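Local coordinates for structural polyprotein, VP2 (PDB 5CDD), which probably serves as a structural subunit of the virus capsid, as the VP2 part cut from a longer polyprotein, at residues 96-101 / 152-157; 70-75 / 136-141; 106-111 / 156-161; 91-96 / 120-125; 12-17 / 180-185. All blocks are in the same frame, centred on the assembly; numbering follows the deposited sequence.

Interaction 1: 96-101 / 152-157; sequences SPYDDK and EDFVQL
Ser96 and Pro97 pair with Gln156 and Val155 as antiparallel strand ends, in a buried contact at one end of the four-stranded sheet of the capsid jelly roll. The pairing rests on Ser96 N to Gln156 O at 2.9 Å and Gln156 N to Ser96 O at 3.1 Å. Asp99 N also bonds Ser96 O, from the opposite face of that carbonyl plane. Tyr98 N then bonds Phe154 O at 2.8 Å, next to a classic bulge where Phe154 and Val155 both face Leu51. With CG beside the backbone N (chi1 -65°), the Tyr98 ring lies obliquely across Phe154, Tyr98 CZ 3.4 Å from Phe154 CB and Phe154 O over one face. The Tyr98 hydroxyl bonds Ser140 OG and Phe141 N. A type I turn runs from Tyr98 to Lys101, and Lys101 NZ makes a weak bond to Asp153 O at 3.3 Å. Gln156 NE2 bonds Thr50 OG1 instead of Asp100. Thus backbone groups supply most of the polar links across the contact, and no salt bridge spans it.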
# COMPACT_ATOMS: atom_id res chain seq x y z
N SER C 96 -53.52 18.59 9.20
CA SER C 96 -53.08 17.86 8.02
C SER C 96 -52.60 18.80 6.92
O SER C 96 -53.40 19.49 6.28
CB SER C 96 -54.23 16.99 7.50
OG SER C 96 -53.86 16.29 6.33
N PRO C 97 -51.28 18.84 6.68
CA PRO C 97 -50.71 19.71 5.64
C PRO C 97 -51.26 19.39 4.25
O PRO C 97 -51.26 18.23 3.83
CB PRO C 97 -49.22 19.44 5.74
CG PRO C 97 -49.03 19.10 7.19
CD PRO C 97 -50.21 18.20 7.45
N TYR C 98 -51.73 20.41 3.54
CA TYR C 98 -52.27 20.23 2.19
C TYR C 98 -53.26 19.08 2.11
O TYR C 98 -53.30 18.36 1.12
CB TYR C 98 -51.12 19.97 1.21
CG TYR C 98 -50.18 21.14 1.06
CD1 TYR C 98 -50.48 22.20 0.21
CD2 TYR C 98 -48.99 21.20 1.79
CE1 TYR C 98 -49.62 23.30 0.09
CE2 TYR C 98 -48.13 22.29 1.68
CZ TYR C 98 -48.45 23.34 0.83
OH TYR C 98 -47.60 24.42 0.72
N ASP C 99 -54.07 18.92 3.15
CA ASP C 99 -55.05 17.84 3.19
C ASP C 99 -56.03 17.90 2.03
O ASP C 99 -56.56 16.88 1.59
CB ASP C 99 -55.83 17.88 4.50
CG ASP C 99 -56.71 16.66 4.69
OD1 ASP C 99 -56.16 15.57 4.95
OD2 ASP C 99 -57.94 16.79 4.57
N ASP C 100 -56.27 19.10 1.52
CA ASP C 100 -57.20 19.31 0.42
C ASP C 100 -56.49 19.50 -0.92
O ASP C 100 -57.13 19.74 -1.94
CB ASP C 100 -58.06 20.53 0.71
CG ASP C 100 -57.24 21.77 1.01
OD1 ASP C 100 -56.40 21.73 1.94
OD2 ASP C 100 -57.42 22.79 0.31
N LYS C 101 -55.17 19.37 -0.92
CA LYS C 101 -54.38 19.55 -2.13
C LYS C 101 -53.71 18.25 -2.57
O LYS C 101 -52.76 18.27 -3.35
CB LYS C 101 -53.31 20.62 -1.92
CG LYS C 101 -53.83 21.94 -1.36
CD LYS C 101 -54.63 22.71 -2.39
CE LYS C 101 -55.05 24.07 -1.83
NZ LYS C 101 -53.89 24.90 -1.40
N GLU C 152 -52.81 30.04 -1.07
CA GLU C 152 -51.84 29.04 -0.68
C GLU C 152 -51.96 28.44 0.72
O GLU C 152 -50.94 28.09 1.31
CB GLU C 152 -50.44 29.62 -0.87
CG GLU C 152 -50.14 30.09 -2.28
CD GLU C 152 -48.78 30.78 -2.40
OE1 GLU C 152 -48.44 31.23 -3.52
OE2 GLU C 152 -48.06 30.86 -1.38
N ASP C 153 -53.16 28.31 1.27
CA ASP C 153 -53.27 27.72 2.60
C ASP C 153 -52.63 26.34 2.54
O ASP C 153 -53.02 25.49 1.74
CB ASP C 153 -54.72 27.62 3.07
CG ASP C 153 -55.25 28.95 3.58
OD1 ASP C 153 -54.51 29.66 4.29
OD2 ASP C 153 -56.42 29.27 3.28
N PHE C 154 -51.64 26.12 3.40
CA PHE C 154 -50.90 24.86 3.41
C PHE C 154 -51.25 23.84 4.49
O PHE C 154 -50.66 22.75 4.52
CB PHE C 154 -49.41 25.17 3.49
CG PHE C 154 -49.05 26.15 4.56
CD1 PHE C 154 -49.03 25.76 5.90
CD2 PHE C 154 -48.77 27.47 4.25
CE1 PHE C 154 -48.72 26.68 6.91
CE2 PHE C 154 -48.46 28.40 5.24
CZ PHE C 154 -48.43 28.00 6.57
N VAL C 155 -52.19 24.15 5.37
CA VAL C 155 -52.54 23.19 6.42
C VAL C 155 -53.99 23.33 6.87
O VAL C 155 -54.52 24.43 6.97
CB VAL C 155 -51.60 23.34 7.64
CG1 VAL C 155 -51.72 24.74 8.22
CG2 VAL C 155 -51.94 22.30 8.69
N GLN C 156 -54.63 22.19 7.12
CA GLN C 156 -56.02 22.16 7.56
C GLN C 156 -56.09 21.67 9.00
O GLN C 156 -55.47 20.67 9.36
CB GLN C 156 -56.84 21.22 6.68
CG GLN C 156 -56.84 21.59 5.21
CD GLN C 156 -57.29 23.01 4.97
OE1 GLN C 156 -58.38 23.40 5.39
NE2 GLN C 156 -56.45 23.80 4.30
N LEU C 157 -56.85 22.38 9.83
CA LEU C 157 -57.00 22.01 11.23
C LEU C 157 -58.39 21.42 11.45
O LEU C 157 -59.38 21.95 10.96
CB LEU C 157 -56.81 23.24 12.13
CG LEU C 157 -56.83 22.99 13.63
CD1 LEU C 157 -55.79 21.95 14.01
CD2 LEU C 157 -56.56 24.30 14.36

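Interaction 2: 70-75 / 136-141; sequences YLRCDV and IPYASF
Arg72 and Tyr138 cross at about a right angle, with Arg72 CG over the middle of the phenol ring. Arg72 CG sits 3.8 Å from the Tyr138 centroid, 5° off the normal, a CH-pi contact. The guanidinium lies at the CD2/CE2 side of the ring, with Tyr138 CD2 over one of its faces; the planes are 41° apart. Arg72 NH1 lies 3.3 Å from Tyr138 CE2. The opposite face of the ring carries Ser140 N over its centre, and Cys73 O lies in plane at the edge. The Tyr138 hydroxyl bonds Gln142 O. Tyr138 N bonds Asp74 OD1 at 2.7 Å, on the anti side of the carboxylate. Val75 and Ile136 form the one ladder pair, through Val75 N to Ile136 O at 3.0 Å and Ile136 N to Val75 O at 2.8 Å. The contact thus lies where strand 131-146 is interrupted beside strand 68-81. Strands 179-186 and 188-193 pair with strand 68-81, and Phe154 meets Tyr138 edge-to-face.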
# COMPACT_ATOMS: atom_id res chain seq x y z
N TYR C 70 -44.34 38.35 1.22
CA TYR C 70 -44.18 36.99 1.73
C TYR C 70 -44.19 36.84 3.25
O TYR C 70 -43.66 37.68 3.98
CB TYR C 70 -42.89 36.39 1.18
CG TYR C 70 -42.86 36.32 -0.33
CD1 TYR C 70 -43.76 35.51 -1.03
CD2 TYR C 70 -41.94 37.07 -1.07
CE1 TYR C 70 -43.75 35.45 -2.42
CE2 TYR C 70 -41.92 37.02 -2.46
CZ TYR C 70 -42.83 36.21 -3.13
OH TYR C 70 -42.81 36.16 -4.50
N LEU C 71 -44.78 35.75 3.70
CA LEU C 71 -44.87 35.44 5.12
C LEU C 71 -44.46 34.00 5.38
O LEU C 71 -44.71 33.11 4.57
CB LEU C 71 -46.31 35.65 5.62
CG LEU C 71 -46.61 35.21 7.05
CD1 LEU C 71 -45.84 36.07 8.04
CD2 LEU C 71 -48.10 35.31 7.31
N ARG C 72 -43.82 33.78 6.53
CA ARG C 72 -43.38 32.45 6.93
C ARG C 72 -43.68 32.39 8.43
O ARG C 72 -43.30 33.30 9.16
CB ARG C 72 -41.88 32.29 6.69
CG ARG C 72 -41.38 30.87 6.85
CD ARG C 72 -39.86 30.82 6.93
NE ARG C 72 -39.37 29.45 7.03
CZ ARG C 72 -39.36 28.58 6.02
NH1 ARG C 72 -39.80 28.94 4.83
NH2 ARG C 72 -38.91 27.34 6.21
N CYS C 73 -44.36 31.34 8.88
CA CYS C 73 -44.70 31.26 10.29
C CYS C 73 -45.31 29.93 10.74
O CYS C 73 -45.70 29.11 9.92
CB CYS C 73 -45.68 32.37 10.64
SG CYS C 73 -47.25 32.22 9.73
N ASP C 74 -45.37 29.76 12.05
CA ASP C 74 -45.97 28.58 12.65
C ASP C 74 -47.28 29.06 13.25
O ASP C 74 -47.36 30.18 13.76
CB ASP C 74 -45.10 28.00 13.78
CG ASP C 74 -43.70 27.66 13.33
OD1 ASP C 74 -43.53 27.13 12.21
OD2 ASP C 74 -42.76 27.90 14.11
N VAL C 75 -48.32 28.24 13.19
CA VAL C 75 -49.61 28.62 13.74
C VAL C 75 -49.75 28.05 15.15
O VAL C 75 -49.57 26.85 15.37
CB VAL C 75 -50.77 28.11 12.87
CG1 VAL C 75 -52.10 28.41 13.55
CG2 VAL C 75 -50.71 28.78 11.50
N ILE C 136 -48.34 24.33 15.09
CA ILE C 136 -48.35 23.82 13.73
C ILE C 136 -47.17 24.43 12.96
O ILE C 136 -47.26 25.55 12.46
CB ILE C 136 -49.66 24.17 13.01
CG1 ILE C 136 -50.84 23.55 13.75
CG2 ILE C 136 -49.61 23.68 11.57
CD1 ILE C 136 -52.18 23.86 13.13
N PRO C 137 -46.05 23.69 12.88
CA PRO C 137 -44.86 24.16 12.17
C PRO C 137 -45.17 24.58 10.74
O PRO C 137 -46.08 24.03 10.11
CB PRO C 137 -43.93 22.95 12.22
CG PRO C 137 -44.34 22.27 13.49
CD PRO C 137 -45.84 22.34 13.42
N TYR C 138 -44.43 25.56 10.23
CA TYR C 138 -44.62 26.02 8.86
C TYR C 138 -44.73 24.76 8.01
O TYR C 138 -43.74 24.04 7.84
CB TYR C 138 -43.42 26.86 8.44
CG TYR C 138 -43.53 27.44 7.06
CD1 TYR C 138 -44.49 28.41 6.76
CD2 TYR C 138 -42.69 27.02 6.03
CE1 TYR C 138 -44.61 28.94 5.48
CE2 TYR C 138 -42.80 27.54 4.75
CZ TYR C 138 -43.76 28.50 4.48
OH TYR C 138 -43.88 29.01 3.21
N ALA C 139 -45.92 24.50 7.48
CA ALA C 139 -46.14 23.29 6.69
C ALA C 139 -46.20 23.47 5.18
O ALA C 139 -46.62 22.55 4.47
CB ALA C 139 -47.41 22.59 7.18
N SER C 140 -45.79 24.63 4.69
CA SER C 140 -45.82 24.87 3.25
C SER C 140 -44.59 24.24 2.61
O SER C 140 -43.55 24.10 3.26
CB SER C 140 -45.84 26.37 2.96
OG SER C 140 -45.93 26.62 1.57
N PHE C 141 -44.70 23.86 1.34
CA PHE C 141 -43.57 23.27 0.63
C PHE C 141 -42.84 24.39 -0.10
O PHE C 141 -41.79 24.17 -0.71
CB PHE C 141 -44.05 22.19 -0.35
CG PHE C 141 -44.94 22.70 -1.45
CD1 PHE C 141 -44.42 23.42 -2.52
CD2 PHE C 141 -46.31 22.43 -1.43
CE1 PHE C 141 -45.25 23.87 -3.55
CE2 PHE C 141 -47.14 22.88 -2.45
CZ PHE C 141 -46.61 23.60 -3.52

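Interaction 3: 106-111 / 156-161; sequences RSVLQT and QLYLFP
Val108 and Leu109 pack against Tyr158 and Phe160, joining the loop between strand 90-97 and helix 113-116 to one face of the four-stranded sheet of the jelly roll. Tyr158 and Phe160 are two residues apart on strand 156-161 and point to the same side. No hydrogen bond crosses the contact, and the nearest CA atoms, those of Val108 and Tyr158, are 9.2 Å apart. Side chains alone bridge the gap.

Two contacts are tight. Val108 and Tyr158 run alongside each other in opposite directions. With Val108 CG1 between the backbone N and the carbonyl carbon (chi1 60°), this methyl comes 3.5 Å from Tyr158 CE2. Leu109 CD2 is equally close to Phe160. Val116 of helix 113-116 touches both Val108 and Phe160.

Other approaches are looser. Val108 CG2 comes only to 4.2 Å from Phe160 CE2. Leu109, on the more open side, is partly exposed, and Leu109 CD1 stays 3.8 Å from Tyr158 OH. Asp99 OD1 takes the Val108 amide and Asp99 OD2 bonds Ser107 OG, so the Asp99 carboxylate holds the loop by two bonds and reaches the Tyr158 hydroxyl only weakly.

Leu109 CD2 lies more distantly over the rim of one Tyr158 face and meets the Phe160 edge, 3.5 Å from Phe160 CZ.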
# COMPACT_ATOMS: atom_id res chain seq x y z
N ARG C 106 -55.65 10.09 0.38
CA ARG C 106 -54.62 10.52 1.32
C ARG C 106 -55.09 11.60 2.29
O ARG C 106 -54.29 12.16 3.04
CB ARG C 106 -53.40 11.02 0.54
CG ARG C 106 -52.77 9.95 -0.35
CD ARG C 106 -51.74 10.55 -1.29
NE ARG C 106 -51.15 9.54 -2.17
CZ ARG C 106 -50.24 8.65 -1.77
NH1 ARG C 106 -49.81 8.63 -0.52
NH2 ARG C 106 -49.76 7.76 -2.64
N SER C 107 -56.39 11.89 2.28
CA SER C 107 -56.97 12.89 3.17
C SER C 107 -57.30 12.28 4.52
O SER C 107 -57.60 11.09 4.62
CB SER C 107 -58.23 13.49 2.55
OG SER C 107 -58.84 14.41 3.44
N VAL C 108 -57.26 13.10 5.57
CA VAL C 108 -57.55 12.63 6.92
C VAL C 108 -59.02 12.25 7.07
O VAL C 108 -59.37 11.43 7.92
CB VAL C 108 -57.20 13.71 7.97
CG1 VAL C 108 -58.01 14.97 7.72
CG2 VAL C 108 -57.45 13.19 9.37
N LEU C 109 -59.87 12.85 6.24
CA LEU C 109 -61.31 12.58 6.29
C LEU C 109 -61.69 11.31 5.53
O LEU C 109 -62.83 10.85 5.61
CB LEU C 109 -62.08 13.77 5.73
CG LEU C 109 -61.82 15.12 6.40
CD1 LEU C 109 -62.55 16.22 5.65
CD2 LEU C 109 -62.29 15.07 7.85
N GLN C 110 -60.74 10.74 4.80
CA GLN C 110 -60.99 9.54 4.01
C GLN C 110 -60.33 8.30 4.60
O GLN C 110 -60.06 7.34 3.87
CB GLN C 110 -60.48 9.74 2.58
CG GLN C 110 -61.13 10.90 1.85
CD GLN C 110 -62.62 10.71 1.67
OE1 GLN C 110 -63.06 9.72 1.09
NE2 GLN C 110 -63.40 11.65 2.18
N THR C 111 -60.08 8.31 5.90
CA THR C 111 -59.44 7.16 6.54
C THR C 111 -60.17 6.71 7.80
O THR C 111 -61.08 7.38 8.29
CB THR C 111 -57.96 7.48 6.90
OG1 THR C 111 -57.35 6.31 7.46
CG2 THR C 111 -57.88 8.62 7.89
N GLN C 156 -54.63 22.19 7.12
CA GLN C 156 -56.02 22.16 7.56
C GLN C 156 -56.09 21.67 9.00
O GLN C 156 -55.47 20.67 9.36
CB GLN C 156 -56.84 21.22 6.68
CG GLN C 156 -56.84 21.59 5.21
CD GLN C 156 -57.29 23.01 4.97
OE1 GLN C 156 -58.38 23.40 5.39
NE2 GLN C 156 -56.45 23.80 4.30
N LEU C 157 -56.85 22.38 9.83
CA LEU C 157 -57.00 22.01 11.23
C LEU C 157 -58.39 21.42 11.45
O LEU C 157 -59.38 21.95 10.96
CB LEU C 157 -56.81 23.24 12.13
CG LEU C 157 -56.83 22.99 13.63
CD1 LEU C 157 -55.79 21.95 14.01
CD2 LEU C 157 -56.56 24.30 14.36
N TYR C 158 -58.45 20.31 12.18
CA TYR C 158 -59.72 19.64 12.44
C TYR C 158 -59.94 19.31 13.92
O TYR C 158 -58.99 19.09 14.67
CB TYR C 158 -59.79 18.34 11.64
CG TYR C 158 -59.83 18.51 10.13
CD1 TYR C 158 -60.98 18.99 9.50
CD2 TYR C 158 -58.73 18.20 9.34
CE1 TYR C 158 -61.03 19.15 8.12
CE2 TYR C 158 -58.76 18.36 7.95
CZ TYR C 158 -59.92 18.84 7.35
OH TYR C 158 -59.97 19.00 5.98
N LEU C 159 -61.21 19.29 14.32
CA LEU C 159 -61.60 18.96 15.69
C LEU C 159 -62.58 17.80 15.61
O LEU C 159 -63.74 17.98 15.24
CB LEU C 159 -62.26 20.16 16.38
CG LEU C 159 -62.70 19.94 17.83
CD1 LEU C 159 -61.50 19.55 18.68
CD2 LEU C 159 -63.35 21.20 18.36
N PHE C 160 -62.10 16.60 15.94
CA PHE C 160 -62.91 15.39 15.88
C PHE C 160 -63.34 14.86 17.25
O PHE C 160 -62.60 14.99 18.23
CB PHE C 160 -62.14 14.28 15.17
CG PHE C 160 -61.76 14.59 13.76
CD1 PHE C 160 -62.72 14.60 12.75
CD2 PHE C 160 -60.43 14.84 13.42
CE1 PHE C 160 -62.36 14.85 11.42
CE2 PHE C 160 -60.06 15.09 12.10
CZ PHE C 160 -61.03 15.10 11.10
N PRO C 161 -64.53 14.26 17.32
CA PRO C 161 -65.04 13.70 18.58
C PRO C 161 -64.63 12.22 18.63
O PRO C 161 -65.13 11.42 17.84
CB PRO C 161 -66.56 13.86 18.46
CG PRO C 161 -66.75 14.86 17.34
CD PRO C 161 -65.65 14.49 16.39

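Interaction 4: 91-96 / 120-125; sequences MYLAYS and PGVELD
Pro120 packs against Tyr95 where strand 91-96 pairs antiparallel with strand 121-125, the outermost strand on this side of the four-stranded jelly-roll sheet. The two strand directions are 165° apart. Pro120 has the most surface buried by the contact, followed by Met91 and Tyr92.

Pro120 precedes the second strand. Pro120 CB lies over the face of the Tyr95 ring, 4.0 Å from the centroid, as a CH-pi contact, and the two side chains cross at about a right angle. With CG between the backbone N and the carbonyl carbon (chi1 72°), the Tyr95 ring comes over Pro120. Tyr95 N bonds Pro120 O at 3.1 Å. The Tyr95 hydroxyl bonds Trp192 of a neighbouring subunit.

Met91 contributes mainly its backbone. Met91 N bonds Leu124 O at 2.8 Å and Met91 O accepts from Leu124 N at 2.9 Å. The end of its side chain leads away, toward Pro161. Between these ends Leu93 N bonds Val122 O at 2.9 Å, nearly straight at 174°.

The Tyr92 ring reaches across to the partner strand. It meets the backbone there obliquely, with Tyr92 CD1 3.4 Å from Val122 O. The hydroxyl bonds Tyr119 O. Glu123 CG comes in at the ring edge, 4.0 Å from Tyr92 CD1.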
# COMPACT_ATOMS: atom_id res chain seq x y z
N MET C 91 -62.14 14.57 22.85
CA MET C 91 -61.98 14.88 21.43
C MET C 91 -60.52 14.88 21.00
O MET C 91 -59.62 14.75 21.83
CB MET C 91 -62.60 16.25 21.13
CG MET C 91 -63.96 16.44 21.76
SD MET C 91 -64.83 17.85 21.09
CE MET C 91 -65.97 17.03 19.99
N TYR C 92 -60.30 15.03 19.70
CA TYR C 92 -58.95 15.04 19.16
C TYR C 92 -58.75 16.19 18.18
O TYR C 92 -59.48 16.32 17.20
CB TYR C 92 -58.66 13.71 18.46
CG TYR C 92 -57.19 13.47 18.15
CD1 TYR C 92 -56.25 13.40 19.18
CD2 TYR C 92 -56.76 13.29 16.84
CE1 TYR C 92 -54.90 13.16 18.90
CE2 TYR C 92 -55.41 13.04 16.56
CZ TYR C 92 -54.49 12.98 17.59
OH TYR C 92 -53.16 12.74 17.32
N LEU C 93 -57.75 17.02 18.46
CA LEU C 93 -57.44 18.16 17.60
C LEU C 93 -56.19 17.80 16.80
O LEU C 93 -55.10 17.70 17.35
CB LEU C 93 -57.17 19.41 18.44
CG LEU C 93 -56.88 20.70 17.67
CD1 LEU C 93 -58.12 21.13 16.90
CD2 LEU C 93 -56.46 21.79 18.65
N ALA C 94 -56.36 17.61 15.49
CA ALA C 94 -55.24 17.26 14.63
C ALA C 94 -55.18 18.15 13.40
O ALA C 94 -56.17 18.78 13.03
CB ALA C 94 -55.35 15.80 14.21
N TYR C 95 -54.01 18.21 12.76
CA TYR C 95 -53.83 19.01 11.56
C TYR C 95 -53.29 18.15 10.43
O TYR C 95 -52.69 17.10 10.66
CB TYR C 95 -52.89 20.20 11.84
CG TYR C 95 -51.43 19.85 12.01
CD1 TYR C 95 -50.62 19.58 10.90
CD2 TYR C 95 -50.84 19.82 13.27
CE1 TYR C 95 -49.27 19.29 11.05
CE2 TYR C 95 -49.49 19.53 13.44
CZ TYR C 95 -48.71 19.27 12.32
OH TYR C 95 -47.37 18.99 12.47
N SER C 96 -53.52 18.59 9.20
CA SER C 96 -53.08 17.86 8.02
C SER C 96 -52.60 18.80 6.92
O SER C 96 -53.40 19.49 6.28
CB SER C 96 -54.23 16.99 7.50
OG SER C 96 -53.86 16.29 6.33
N PRO C 120 -50.94 14.14 13.44
CA PRO C 120 -50.36 14.97 14.50
C PRO C 120 -51.49 15.69 15.23
O PRO C 120 -52.23 16.47 14.62
CB PRO C 120 -49.47 15.95 13.73
CG PRO C 120 -49.11 15.18 12.50
CD PRO C 120 -50.41 14.54 12.12
N GLY C 121 -51.63 15.44 16.52
CA GLY C 121 -52.69 16.09 17.26
C GLY C 121 -52.58 15.98 18.76
O GLY C 121 -51.61 15.44 19.29
N VAL C 122 -53.60 16.49 19.45
CA VAL C 122 -53.64 16.46 20.90
C VAL C 122 -55.06 16.11 21.37
O VAL C 122 -56.04 16.47 20.72
CB VAL C 122 -53.22 17.83 21.49
CG1 VAL C 122 -54.12 18.93 20.95
CG2 VAL C 122 -53.25 17.79 23.00
N GLU C 123 -55.15 15.39 22.48
CA GLU C 123 -56.43 14.98 23.05
C GLU C 123 -57.02 16.06 23.96
O GLU C 123 -56.31 16.91 24.48
CB GLU C 123 -56.27 13.70 23.87
CG GLU C 123 -56.04 12.44 23.06
CD GLU C 123 -55.82 11.23 23.95
OE1 GLU C 123 -54.77 11.17 24.62
OE2 GLU C 123 -56.70 10.35 24.00
N LEU C 124 -58.33 15.99 24.15
CA LEU C 124 -59.04 16.94 24.99
C LEU C 124 -60.15 16.24 25.76
O LEU C 124 -61.15 15.83 25.18
CB LEU C 124 -59.64 18.05 24.12
CG LEU C 124 -60.48 19.12 24.82
CD1 LEU C 124 -59.63 19.87 25.83
CD2 LEU C 124 -61.05 20.07 23.78
N ASP C 125 -59.96 16.09 27.07
CA ASP C 125 -60.96 15.44 27.92
C ASP C 125 -61.71 16.53 28.68
O ASP C 125 -61.09 17.36 29.35
CB ASP C 125 -60.28 14.48 28.91
CG ASP C 125 -61.27 13.60 29.65
OD1 ASP C 125 -62.20 14.15 30.28
OD2 ASP C 125 -61.13 12.36 29.60

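Interaction 5: 12-17 / 180-185; sequences PVLIDN and SVYMWL
Ile15 and Asp16 both face Val181, which makes a classic beta bulge in the antiparallel pairing of strand 13-17 with strand 180-185. Val181 O accepts Ile15 N at 2.7 Å and, weakly, Asp16 N at 3.4 Å. Val181 N returns a bond to Asp16 O at 2.9 Å. Ile15 has helix-like backbone angles (-82°/-32°), consistent with the one-residue register shift of the bulge. Before the bulge the pairing is regular, with Val13 N and O bonded to Met183 O and N.

Ile15 packs on Met183 on one face, crossing it at about a right angle, with Ile15 CG1 3.4 Å from Met183 CB and Ile15 CG2 against the methionine CE. Leu14 meets Tyr182 on the other, Leu14 CD1 sitting over one face of the ring, 3.9 Å from its centroid. Pro12 CG lies over the six-membered ring of Trp184, also 3.9 Å from its centroid. Both are CH-pi contacts.

Tyr182 and Trp184 are partly exposed, and no other chain touches these two segments. On the face of Val181 and Met183, Asp16 forms a salt bridge with Arg47, and Met183 packs on Trp49 and Leu51 of strand 47-51. Helix 53-57 touches Ile15 and Met183. Strand 179-186 lies between strands 13-18 and 68-81.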
# COMPACT_ATOMS: atom_id res chain seq x y z
N PRO C 12 -52.84 36.56 20.63
CA PRO C 12 -53.91 35.56 20.53
C PRO C 12 -55.24 36.22 20.23
O PRO C 12 -55.54 37.29 20.77
CB PRO C 12 -53.89 34.91 21.92
CG PRO C 12 -52.47 35.04 22.35
CD PRO C 12 -52.15 36.46 21.92
N VAL C 13 -56.05 35.60 19.37
CA VAL C 13 -57.35 36.15 19.02
C VAL C 13 -58.39 35.04 19.03
O VAL C 13 -58.11 33.93 18.57
CB VAL C 13 -57.33 36.79 17.62
CG1 VAL C 13 -56.37 37.95 17.61
CG2 VAL C 13 -56.90 35.79 16.58
N LEU C 14 -59.58 35.32 19.55
CA LEU C 14 -60.63 34.31 19.58
C LEU C 14 -61.07 34.08 18.14
O LEU C 14 -61.73 34.92 17.53
CB LEU C 14 -61.82 34.79 20.41
CG LEU C 14 -62.96 33.78 20.59
CD1 LEU C 14 -62.46 32.57 21.37
CD2 LEU C 14 -64.10 34.44 21.33
N ILE C 15 -60.67 32.93 17.59
CA ILE C 15 -61.01 32.59 16.21
C ILE C 15 -62.41 32.01 16.12
O ILE C 15 -63.11 32.19 15.13
CB ILE C 15 -60.02 31.55 15.64
CG1 ILE C 15 -58.60 32.13 15.62
CG2 ILE C 15 -60.43 31.15 14.23
CD1 ILE C 15 -58.44 33.33 14.72
N ASP C 16 -62.83 31.31 17.17
CA ASP C 16 -64.14 30.69 17.17
C ASP C 16 -64.56 30.30 18.58
O ASP C 16 -63.74 30.27 19.50
CB ASP C 16 -64.11 29.44 16.28
CG ASP C 16 -65.44 29.15 15.63
OD1 ASP C 16 -66.44 28.99 16.36
OD2 ASP C 16 -65.48 29.06 14.39
N ASN C 17 -65.85 30.02 18.74
CA ASN C 17 -66.39 29.62 20.03
C ASN C 17 -67.41 28.52 19.73
O ASN C 17 -68.49 28.78 19.21
CB ASN C 17 -67.07 30.81 20.70
CG ASN C 17 -67.28 30.60 22.19
OD1 ASN C 17 -68.09 29.77 22.60
ND2 ASN C 17 -66.55 31.36 23.00
N SER C 180 -63.38 27.61 23.60
CA SER C 180 -62.90 28.86 23.02
C SER C 180 -61.62 28.57 22.25
O SER C 180 -60.62 28.15 22.82
CB SER C 180 -62.64 29.90 24.11
OG SER C 180 -63.86 30.30 24.70
N VAL C 181 -61.67 28.79 20.94
CA VAL C 181 -60.53 28.55 20.08
C VAL C 181 -59.73 29.82 19.84
O VAL C 181 -60.22 30.77 19.23
CB VAL C 181 -60.97 27.99 18.72
CG1 VAL C 181 -59.77 27.70 17.86
CG2 VAL C 181 -61.78 26.72 18.91
N TYR C 182 -58.49 29.83 20.33
CA TYR C 182 -57.60 30.97 20.16
C TYR C 182 -56.46 30.60 19.23
O TYR C 182 -55.97 29.48 19.26
CB TYR C 182 -57.04 31.41 21.51
CG TYR C 182 -58.08 31.97 22.45
CD1 TYR C 182 -58.62 33.24 22.26
CD2 TYR C 182 -58.55 31.21 23.52
CE1 TYR C 182 -59.60 33.75 23.11
CE2 TYR C 182 -59.52 31.71 24.39
CZ TYR C 182 -60.04 32.98 24.18
OH TYR C 182 -61.00 33.47 25.03
N MET C 183 -56.03 31.56 18.42
CA MET C 183 -54.93 31.32 17.49
C MET C 183 -54.07 32.57 17.31
O MET C 183 -54.53 33.69 17.53
CB MET C 183 -55.46 30.87 16.13
CG MET C 183 -55.97 29.44 16.10
SD MET C 183 -56.51 28.96 14.45
CE MET C 183 -58.22 28.54 14.75
N TRP C 184 -52.82 32.35 16.90
CA TRP C 184 -51.88 33.43 16.66
C TRP C 184 -50.66 32.86 15.96
O TRP C 184 -50.55 31.64 15.80
CB TRP C 184 -51.49 34.11 17.98
CG TRP C 184 -50.74 33.25 18.94
CD1 TRP C 184 -49.38 33.15 19.06
CD2 TRP C 184 -51.30 32.40 19.95
NE1 TRP C 184 -49.06 32.30 20.09
CE2 TRP C 184 -50.22 31.82 20.66
CE3 TRP C 184 -52.61 32.08 20.34
CZ2 TRP C 184 -50.41 30.94 21.73
CZ3 TRP C 184 -52.79 31.20 21.40
CH2 TRP C 184 -51.70 30.64 22.08
N LEU C 185 -49.74 33.72 15.54
CA LEU C 185 -48.56 33.26 14.83
C LEU C 185 -47.27 33.38 15.63
O LEU C 185 -47.16 34.19 16.54
CB LEU C 185 -48.43 34.05 13.52
CG LEU C 185 -49.70 34.11 12.66
CD1 LEU C 185 -49.47 35.03 11.47
CD2 LEU C 185 -50.07 32.71 12.18

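How the interactions relate
Interactions 1, 3 and 4 share the sheet of strands 47-51, 155-161, 90-97 and 121-125, and interactions 2 and 5 belong to the other sheet of the sandwich. Interactions 1 and 4 meet at Ser96, with centres 16 Å apart. Interactions 3 and 4 are closer, about 10 Å between centres, and Tyr92 N lies 2.7 Å from Phe160 O. Interactions 1 and 2 meet through loop residues beside the sheets, Tyr98 OH being 2.9 Å from Ser140 OG. Ile136 CG1 also packs 3.8 Å from Tyr95 CD2, joining interactions 2 and 4. Interactions 2 and 5 meet at Cys73 SG and Leu185 CD2, 3.8 Å apart. Interactions 1 and 5 lie on opposite sides of the chain's centre.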